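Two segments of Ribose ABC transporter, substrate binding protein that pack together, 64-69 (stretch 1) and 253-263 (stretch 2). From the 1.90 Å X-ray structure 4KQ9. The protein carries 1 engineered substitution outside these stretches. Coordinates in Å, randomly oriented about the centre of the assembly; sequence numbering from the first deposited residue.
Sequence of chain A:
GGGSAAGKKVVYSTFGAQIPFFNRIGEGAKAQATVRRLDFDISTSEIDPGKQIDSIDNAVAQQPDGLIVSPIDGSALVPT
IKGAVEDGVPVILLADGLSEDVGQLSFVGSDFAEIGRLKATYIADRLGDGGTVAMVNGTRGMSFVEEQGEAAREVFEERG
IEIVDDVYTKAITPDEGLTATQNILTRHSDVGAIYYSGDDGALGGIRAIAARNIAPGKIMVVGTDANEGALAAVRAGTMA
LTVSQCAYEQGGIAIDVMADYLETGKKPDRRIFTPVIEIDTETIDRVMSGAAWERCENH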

# COMPACT_ATOMS: atom_id res chain seq x y z
N PRO A 64 20.97 3.19 17.82
CA PRO A 64 19.71 2.66 18.30
C PRO A 64 19.76 1.13 18.38
O PRO A 64 20.54 0.53 17.67
CB PRO A 64 18.72 3.13 17.25
CG PRO A 64 19.51 3.13 15.98
CD PRO A 64 20.95 3.40 16.36
N ASP A 65 18.93 0.54 19.23
CA ASP A 65 18.81 -0.94 19.28
C ASP A 65 18.04 -1.48 18.08
O ASP A 65 18.11 -2.64 17.82
CB ASP A 65 18.09 -1.38 20.51
CG ASP A 65 18.83 -1.00 21.81
OD1 ASP A 65 20.00 -1.39 21.88
OD2 ASP A 65 18.22 -0.35 22.72
N GLY A 66 17.25 -0.65 17.41
CA GLY A 66 16.57 -1.04 16.17
C GLY A 66 16.16 0.14 15.31
O GLY A 66 15.98 1.25 15.81
N LEU A 67 16.12 -0.10 14.00
CA LEU A 67 15.69 0.85 12.99
C LEU A 67 14.59 0.24 12.14
O LEU A 67 14.78 -0.84 11.58
CB LEU A 67 16.83 1.17 12.05
CG LEU A 67 16.67 2.21 10.92
CD1 LEU A 67 16.21 3.57 11.41
CD2 LEU A 67 17.96 2.38 10.16
N ILE A 68 13.47 0.95 12.01
CA ILE A 68 12.41 0.64 11.05
C ILE A 68 12.43 1.76 9.98
O ILE A 68 12.59 2.93 10.32
CB ILE A 68 11.07 0.55 11.77
CG1 ILE A 68 11.19 -0.39 12.98
CG2 ILE A 68 9.92 0.24 10.79
CD1 ILE A 68 9.96 -0.44 13.82
N VAL A 69 12.32 1.40 8.71
CA VAL A 69 12.39 2.34 7.62
C VAL A 69 11.28 2.10 6.64
O VAL A 69 11.16 1.01 6.10
CB VAL A 69 13.70 2.20 6.81
CG1 VAL A 69 13.76 3.31 5.77
CG2 VAL A 69 14.94 2.25 7.71
N ILE A 253 2.39 -4.06 13.79
CA ILE A 253 3.05 -5.31 13.50
C ILE A 253 4.55 -5.10 13.44
O ILE A 253 5.31 -5.92 14.00
CB ILE A 253 2.50 -5.93 12.18
CG1 ILE A 253 1.13 -6.54 12.40
CG2 ILE A 253 3.40 -7.04 11.66
CD1 ILE A 253 0.42 -6.89 11.07
N ALA A 254 5.01 -4.06 12.77
CA ALA A 254 6.44 -3.79 12.71
C ALA A 254 7.05 -3.63 14.10
O ALA A 254 8.14 -4.18 14.38
CB ALA A 254 6.75 -2.56 11.86
N ILE A 255 6.35 -2.94 14.98
CA ILE A 255 6.81 -2.76 16.36
C ILE A 255 6.83 -4.12 17.08
O ILE A 255 7.75 -4.41 17.73
CB ILE A 255 5.97 -1.75 17.18
CG1 ILE A 255 6.22 -0.32 16.76
CG2 ILE A 255 6.26 -1.84 18.68
CD1 ILE A 255 7.67 0.06 16.79
N ASP A 256 5.78 -4.89 16.97
CA ASP A 256 5.74 -6.20 17.59
C ASP A 256 6.88 -7.13 17.09
O ASP A 256 7.45 -7.80 17.85
CB ASP A 256 4.41 -6.85 17.45
CG ASP A 256 3.43 -6.45 18.56
OD1 ASP A 256 3.85 -6.02 19.66
OD2 ASP A 256 2.27 -6.56 18.29
N VAL A 257 7.13 -7.13 15.81
CA VAL A 257 8.24 -7.87 15.26
C VAL A 257 9.58 -7.43 15.88
O VAL A 257 10.33 -8.21 16.37
CB VAL A 257 8.25 -7.78 13.73
CG1 VAL A 257 9.47 -8.44 13.19
CG2 VAL A 257 7.01 -8.45 13.20
N MSE A 258 9.84 -6.17 15.86
CA MSE A 258 11.04 -5.66 16.45
C MSE A 258 11.10 -5.93 17.92
O MSE A 258 12.14 -6.41 18.40
CB MSE A 258 11.17 -4.16 16.22
CG MSE A 258 12.42 -3.55 16.84
SE MSE A 258 14.02 -4.15 15.83
CE MSE A 258 13.83 -3.00 14.30
N ALA A 259 10.04 -5.67 18.68
CA ALA A 259 10.12 -5.93 20.14
C ALA A 259 10.29 -7.43 20.48
O ALA A 259 11.09 -7.78 21.37
CB ALA A 259 8.95 -5.32 20.87
N ASP A 260 9.67 -8.33 19.72
CA ASP A 260 9.85 -9.73 19.98
C ASP A 260 11.31 -10.13 19.68
O ASP A 260 11.88 -10.96 20.41
CB ASP A 260 8.94 -10.64 19.15
CG ASP A 260 7.47 -10.60 19.58
OD1 ASP A 260 7.13 -10.13 20.69
OD2 ASP A 260 6.62 -11.08 18.78
N TYR A 261 11.87 -9.64 18.58
CA TYR A 261 13.27 -9.92 18.28
C TYR A 261 14.22 -9.38 19.38
O TYR A 261 15.16 -10.10 19.82
CB TYR A 261 13.68 -9.34 16.96
CG TYR A 261 15.12 -9.51 16.60
CD1 TYR A 261 15.59 -10.75 16.30
CD2 TYR A 261 16.01 -8.42 16.50
CE1 TYR A 261 16.90 -10.95 15.96
CE2 TYR A 261 17.35 -8.62 16.19
CZ TYR A 261 17.77 -9.91 15.90
OH TYR A 261 19.05 -10.23 15.48
N LEU A 262 14.01 -8.14 19.81
CA LEU A 262 14.86 -7.57 20.89
C LEU A 262 14.71 -8.35 22.22
O LEU A 262 15.65 -8.45 23.00
CB LEU A 262 14.60 -6.12 21.08
CG LEU A 262 14.96 -5.19 19.93
CD1 LEU A 262 14.52 -3.77 20.31
CD2 LEU A 262 16.42 -5.20 19.51
N GLU A 263 13.57 -8.98 22.42
CA GLU A 263 13.31 -9.71 23.64
C GLU A 263 13.87 -11.14 23.65
O GLU A 263 14.33 -11.61 24.68
CB GLU A 263 11.80 -9.72 23.80
CG GLU A 263 11.25 -10.54 24.92
CD GLU A 263 9.74 -10.33 25.04
OE1 GLU A 263 9.27 -9.14 25.10
OE2 GLU A 263 9.05 -11.35 25.06

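Residues 66-69 form a strand, and residues 253-263 belong to a helix that extends beyond the stretch at both ends. The two run nearly antiparallel, with 159° between their N-to-C directions. Their axes come within 9.9 Å. The register follows from this opposed direction: as the strand goes forward, its partners on the helix step back. The CA of Asp65 lies 7.9 Å from the CA of Leu262, the CA of Gly66 lies 7.2 Å from the CA of Met258, and the CA of Ile68 lies 7.6 Å from the CA of Ala254. These helix partners are spaced four residues apart, about one turn, so they line one face of the helix.

Within the stretch, the helix is held by backbone hydrogen bonds of the usual four-residue spacing. Met258 N donates to Ala254 O at 3.0 Å, and Leu262 N donates to Met258 O at 2.9 Å. No hydrogen bond crosses between the stretches. The contact rests on packing and buries 284 Å² in total.

Strand alternation sets which residues face the helix. The CA-to-CB bond of Ile68 points toward it, and that of Leu67 points away. Ile68 has the largest covered area of any residue here. Its chi1 is m and its chi2 is t. Ile68 CD1 lies 3.8 Å from Ile255 CD1 and 4.3 Å from Ala254 CB, while Ile68 CG1 lies 3.9 Å from Met258 CE. Ile255 starts out pointing away from the strand, but the end of its side chain comes nearer and meets Ile68 through CD1.

Met258 is selenomethionine and sits centrally in the register. Its chi1 is t, and chi2 and chi3 are both p. This folded shape places Met258 CE along the strand, 3.9 Å from Gly66 CA and 3.6 Å from Leu67 O. Leu67 is thus met through its backbone, although its side chain is directed away.

Gly66 has no side chain, and the selenium occupies the space beside it. A CB in ideal position would point toward the helix and lie 2.7 Å from Met258 SE, which is a clash. The bare CA therefore leaves room for the Met258 side chain.

At the other end, Leu262 packs against Asp65. Leu262 CD2 is 3.5 Å from Asp65 O and 4.3 Å from Asp65 CB. The CA-to-CB bond of Leu262 points toward the strand stretch, whereas that of Asp65 points sideways. Asp65 OD2 is hydrogen-bonded elsewhere in the structure. Both residues remain partly exposed, while Gly66, Ile68, Ala254 and Met258 are buried.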